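Local coordinates for phosphoribosylaminoimidazole-succinocarboxamide synthase (Pyrococcus horikoshii, PDB 4O7W), which catalyses the ATP-dependent joining of L-aspartate to carboxyaminoimidazole ribonucleotide, giving SAICAR in de novo purine biosynthesis, at residues V91-V96 with E118-N123. Residues are numbered along the deposited sequence; the frame is centred on the assembly and turned at random.
Sequences VVRNVV and ELYYKN. With TYD (thymidine-5'-diphosphate), chain B; ATP (adenosine-5'-triphosphate), chain C.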
loop_
_atom_site.group_PDB
_atom_site.type_symbol
_atom_site.label_atom_id
_atom_site.label_comp_id
_atom_site.label_asym_id
_atom_site.label_seq_id
_atom_site.Cartn_x
_atom_site.Cartn_y
_atom_site.Cartn_z
ATOM N N VAL A 91 -7.722 1.013 -8.256
ATOM C CA VAL A 91 -7.820 -0.324 -8.820
ATOM C C VAL A 91 -8.780 -1.200 -7.984
ATOM O O VAL A 91 -8.650 -1.291 -6.757
ATOM C CB VAL A 91 -6.421 -0.976 -8.965
ATOM C CG1 VAL A 91 -6.556 -2.402 -9.454
ATOM C CG2 VAL A 91 -5.531 -0.163 -9.929
ATOM N N VAL A 92 -9.757 -1.806 -8.650
ATOM C CA VAL A 92 -10.685 -2.740 -8.015
ATOM C C VAL A 92 -10.403 -4.142 -8.572
ATOM O O VAL A 92 -10.210 -4.298 -9.772
ATOM C CB VAL A 92 -12.158 -2.347 -8.298
ATOM C CG1 VAL A 92 -13.117 -3.249 -7.540
ATOM C CG2 VAL A 92 -12.415 -0.890 -7.949
ATOM N N ARG A 93 -10.334 -5.145 -7.696
ATOM C CA ARG A 93 -9.924 -6.496 -8.091
ATOM C C ARG A 93 -10.914 -7.550 -7.543
ATOM O O ARG A 93 -11.200 -7.572 -6.344
ATOM C CB ARG A 93 -8.474 -6.770 -7.626
ATOM C CG ARG A 93 -7.580 -5.512 -7.580
ATOM C CD ARG A 93 -6.102 -5.784 -7.264
ATOM N NE ARG A 93 -5.448 -6.434 -8.391
ATOM C CZ ARG A 93 -4.403 -5.976 -9.073
ATOM N NH1 ARG A 93 -3.772 -4.844 -8.755
ATOM N NH2 ARG A 93 -3.982 -6.687 -10.102
ATOM N N ASN A 94 -11.451 -8.389 -8.436
ATOM C CA ASN A 94 -12.360 -9.497 -8.077
ATOM C C ASN A 94 -11.661 -10.849 -8.109
ATOM O O ASN A 94 -11.991 -11.759 -7.335
ATOM C CB ASN A 94 -13.564 -9.534 -9.023
ATOM C CG ASN A 94 -14.303 -8.213 -9.067
ATOM O OD1 ASN A 94 -14.728 -7.702 -8.026
ATOM N ND2 ASN A 94 -14.436 -7.632 -10.263
ATOM N N VAL A 95 -10.707 -10.973 -9.032
ATOM C CA VAL A 95 -9.979 -12.204 -9.271
ATOM C C VAL A 95 -8.487 -11.856 -9.298
ATOM O O VAL A 95 -8.100 -10.818 -9.860
ATOM C CB VAL A 95 -10.429 -12.826 -10.611
ATOM C CG1 VAL A 95 -9.509 -13.963 -11.041
ATOM C CG2 VAL A 95 -11.876 -13.308 -10.505
ATOM N N VAL A 96 -7.669 -12.706 -8.679
ATOM C CA VAL A 96 -6.211 -12.525 -8.604
ATOM C C VAL A 96 -5.567 -12.595 -9.993
ATOM O O VAL A 96 -5.749 -13.576 -10.745
ATOM C CB VAL A 96 -5.569 -13.547 -7.631
ATOM C CG1 VAL A 96 -4.046 -13.459 -7.642
ATOM C CG2 VAL A 96 -6.103 -13.322 -6.220
ATOM N N GLU A 118 -7.322 -0.847 -4.412
ATOM C CA GLU A 118 -5.950 -0.382 -4.221
ATOM C C GLU A 118 -5.836 1.026 -4.786
ATOM O O GLU A 118 -6.406 1.344 -5.844
ATOM C CB GLU A 118 -4.945 -1.308 -4.908
ATOM C CG GLU A 118 -4.949 -2.756 -4.408
ATOM C CD GLU A 118 -4.094 -3.682 -5.263
ATOM O OE1 GLU A 118 -3.754 -3.316 -6.413
ATOM O OE2 GLU A 118 -3.766 -4.792 -4.798
ATOM N N LEU A 119 -5.129 1.875 -4.057
ATOM C CA LEU A 119 -4.866 3.234 -4.501
ATOM C C LEU A 119 -3.414 3.335 -4.933
ATOM O O LEU A 119 -2.531 2.933 -4.193
ATOM C CB LEU A 119 -5.100 4.203 -3.353
ATOM C CG LEU A 119 -6.502 4.157 -2.741
ATOM C CD1 LEU A 119 -6.510 5.017 -1.486
ATOM C CD2 LEU A 119 -7.547 4.611 -3.753
ATOM N N TYR A 120 -3.186 3.868 -6.128
ATOM C CA TYR A 120 -1.847 4.089 -6.661
ATOM C C TYR A 120 -1.678 5.578 -6.894
ATOM O O TYR A 120 -2.530 6.222 -7.500
ATOM C CB TYR A 120 -1.631 3.321 -7.968
ATOM C CG TYR A 120 -1.569 1.829 -7.764
ATOM C CD1 TYR A 120 -0.363 1.198 -7.454
ATOM C CD2 TYR A 120 -2.731 1.052 -7.847
ATOM C CE1 TYR A 120 -0.307 -0.172 -7.249
ATOM C CE2 TYR A 120 -2.690 -0.315 -7.647
ATOM C CZ TYR A 120 -1.485 -0.922 -7.339
ATOM O OH TYR A 120 -1.472 -2.278 -7.137
ATOM N N TYR A 121 -0.580 6.123 -6.397
ATOM C CA TYR A 121 -0.285 7.521 -6.578
ATOM C C TYR A 121 0.297 7.752 -7.988
ATOM O O TYR A 121 1.319 7.167 -8.348
ATOM C CB TYR A 121 0.680 7.959 -5.468
ATOM C CG TYR A 121 1.321 9.331 -5.632
ATOM C CD1 TYR A 121 0.606 10.422 -6.158
ATOM C CD2 TYR A 121 2.641 9.536 -5.221
ATOM C CE1 TYR A 121 1.202 11.673 -6.284
ATOM C CE2 TYR A 121 3.238 10.774 -5.331
ATOM C CZ TYR A 121 2.526 11.823 -5.868
ATOM O OH TYR A 121 3.155 13.020 -5.967
ATOM N N LYS A 122 -0.372 8.588 -8.777
ATOM C CA LYS A 122 0.095 8.924 -10.134
ATOM C C LYS A 122 1.294 9.833 -10.096
ATOM O O LYS A 122 1.163 11.026 -9.898
ATOM C CB LYS A 122 -1.004 9.593 -10.943
ATOM C CG LYS A 122 -2.020 8.624 -11.487
ATOM C CD LYS A 122 -3.080 9.367 -12.278
ATOM C CE LYS A 122 -2.551 9.709 -13.640
ATOM N NZ LYS A 122 -3.678 10.084 -14.526
ATOM N N ASN A 123 2.468 9.248 -10.281
ATOM C CA ASN A 123 3.719 9.972 -10.222
ATOM C C ASN A 123 4.774 9.180 -10.984
ATOM O O ASN A 123 5.208 8.127 -10.528
ATOM C CB ASN A 123 4.139 10.134 -8.763
ATOM C CG ASN A 123 5.387 10.982 -8.608
ATOM O OD1 ASN A 123 6.446 10.642 -9.114
ATOM N ND2 ASN A 123 5.264 12.086 -7.888
HETATM P PA TYD B . -2.145 -4.368 -12.047
HETATM O O1A TYD B . -2.292 -5.857 -11.965
HETATM O O2A TYD B . -2.015 -3.645 -10.723
HETATM O O3A TYD B . -0.878 -3.895 -12.911
HETATM P PB TYD B . -0.316 -4.458 -14.315
HETATM O O1B TYD B . -0.482 -5.961 -14.287
HETATM O O2B TYD B . -1.202 -3.809 -15.358
HETATM O O3B TYD B . 1.089 -3.932 -14.334
HETATM O "O5'" TYD B . -3.377 -3.797 -12.881
HETATM C "C5'" TYD B . -4.695 -3.942 -12.379
HETATM C "C4'" TYD B . -5.742 -3.512 -13.408
HETATM O "O4'" TYD B . -5.790 -2.086 -13.451
HETATM C "C3'" TYD B . -5.468 -3.987 -14.839
HETATM O "O3'" TYD B . -6.727 -4.225 -15.461
HETATM C "C2'" TYD B . -4.833 -2.804 -15.532
HETATM C "C1'" TYD B . -5.385 -1.617 -14.746
HETATM N N1 TYD B . -4.394 -0.551 -14.560
HETATM C C2 TYD B . -4.175 0.412 -15.592
HETATM O O2 TYD B . -4.821 0.353 -16.652
HETATM N N3 TYD B . -3.282 1.400 -15.422
HETATM C C4 TYD B . -2.592 1.506 -14.266
HETATM O O4 TYD B . -1.779 2.430 -14.105
HETATM C C5 TYD B . -2.807 0.534 -13.155
HETATM C C5M TYD B . -2.052 0.626 -11.841
HETATM C C6 TYD B . -3.734 -0.477 -13.382
HETATM P PG ATP C . -0.818 10.185 -17.099
HETATM O O1G ATP C . 0.585 10.564 -16.677
HETATM O O2G ATP C . -1.629 11.342 -17.614
HETATM O O3G ATP C . -1.539 9.281 -16.131
HETATM P PB ATP C . -0.934 9.637 -19.896
HETATM O O1B ATP C . -0.284 10.965 -20.189
HETATM O O2B ATP C . -0.567 8.418 -20.708
HETATM O O3B ATP C . -0.606 9.225 -18.373
HETATM P PA ATP C . -3.450 9.473 -21.241
HETATM O O1A ATP C . -4.385 8.344 -20.886
HETATM O O2A ATP C . -2.617 9.320 -22.492
HETATM O O3A ATP C . -2.544 9.807 -19.941
HETATM O "O5'" ATP C . -4.308 10.832 -21.427
HETATM C "C5'" ATP C . -5.398 11.182 -20.562
HETATM C "C4'" ATP C . -4.975 12.228 -19.526
HETATM O "O4'" ATP C . -6.063 13.116 -19.208
HETATM C "C3'" ATP C . -4.620 11.588 -18.203
HETATM O "O3'" ATP C . -3.662 12.450 -17.587
HETATM C "C2'" ATP C . -5.923 11.635 -17.418
HETATM O "O2'" ATP C . -5.734 11.552 -16.012
HETATM C "C1'" ATP C . -6.477 12.982 -17.837
HETATM N N9 ATP C . -7.960 13.059 -17.763
HETATM C C8 ATP C . -8.841 12.066 -17.993
HETATM N N7 ATP C . -10.111 12.503 -17.851
HETATM C C5 ATP C . -10.059 13.819 -17.539
HETATM C C6 ATP C . -11.024 14.918 -17.249
HETATM N N6 ATP C . -12.358 14.717 -17.272
HETATM N N1 ATP C . -10.523 16.138 -16.940
HETATM C C2 ATP C . -9.206 16.396 -16.911
HETATM N N3 ATP C . -8.287 15.459 -17.172
HETATM C C4 ATP C . -8.636 14.180 -17.482
#
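V91 and E118 form an antiparallel hydrogen-bonded pair, with V91 N to E118 O at 2.8 Å and E118 N to V91 O at 2.7 Å. Beyond this pair the contact is made by side chains on one face of the sheet. R93 carries a salt bridge to E118, NH1 to OE1 at 2.8 Å. The carboxylate oxygen lies at the guanidinium edge, near its plane, although the two flat groups are turned 58° apart. R93 NH1 comes from the syn side of OE1, while Y120 OH donates to the same E118 OE1 at 2.6 Å from the opposite face of the carboxylate. These two donors should limit rotation of the carboxylate. The R93 chain is bent at chi3 (71°), which swings the guanidinium round to the ligand's alpha-phosphate. R93 NH1 gives a hydrogen bond to O2A of the bound thymidine diphosphate and R93 NH2 one of 2.6 Å to its O1A. E118 is consistent with a second-shell residue that positions R93. The nucleotide is no reactant of the enzyme; its alpha-phosphate probably marks the substrate's phosphate site. A leucine in place of R93 would probably leave the E118 carboxylate without its charged mate and the ligand phosphate with two fewer bonds. On the same face, V91 CG2 meets the Y120 ring obliquely, 3.6 Å from Y120 CE2. The thymine methyl C5M sits over one face of that ring, toward its rim, and V91 CG1 touches the ligand C5'. The V91-E118 pair joins strands 84-93 and 111-121 of the large antiparallel sheet. Strand 169-180 flanks 84-93 on its other edge, and its D173 also binds the ligand. On the opposite face of the sheet, V92 and L119 pack on helix 143-165.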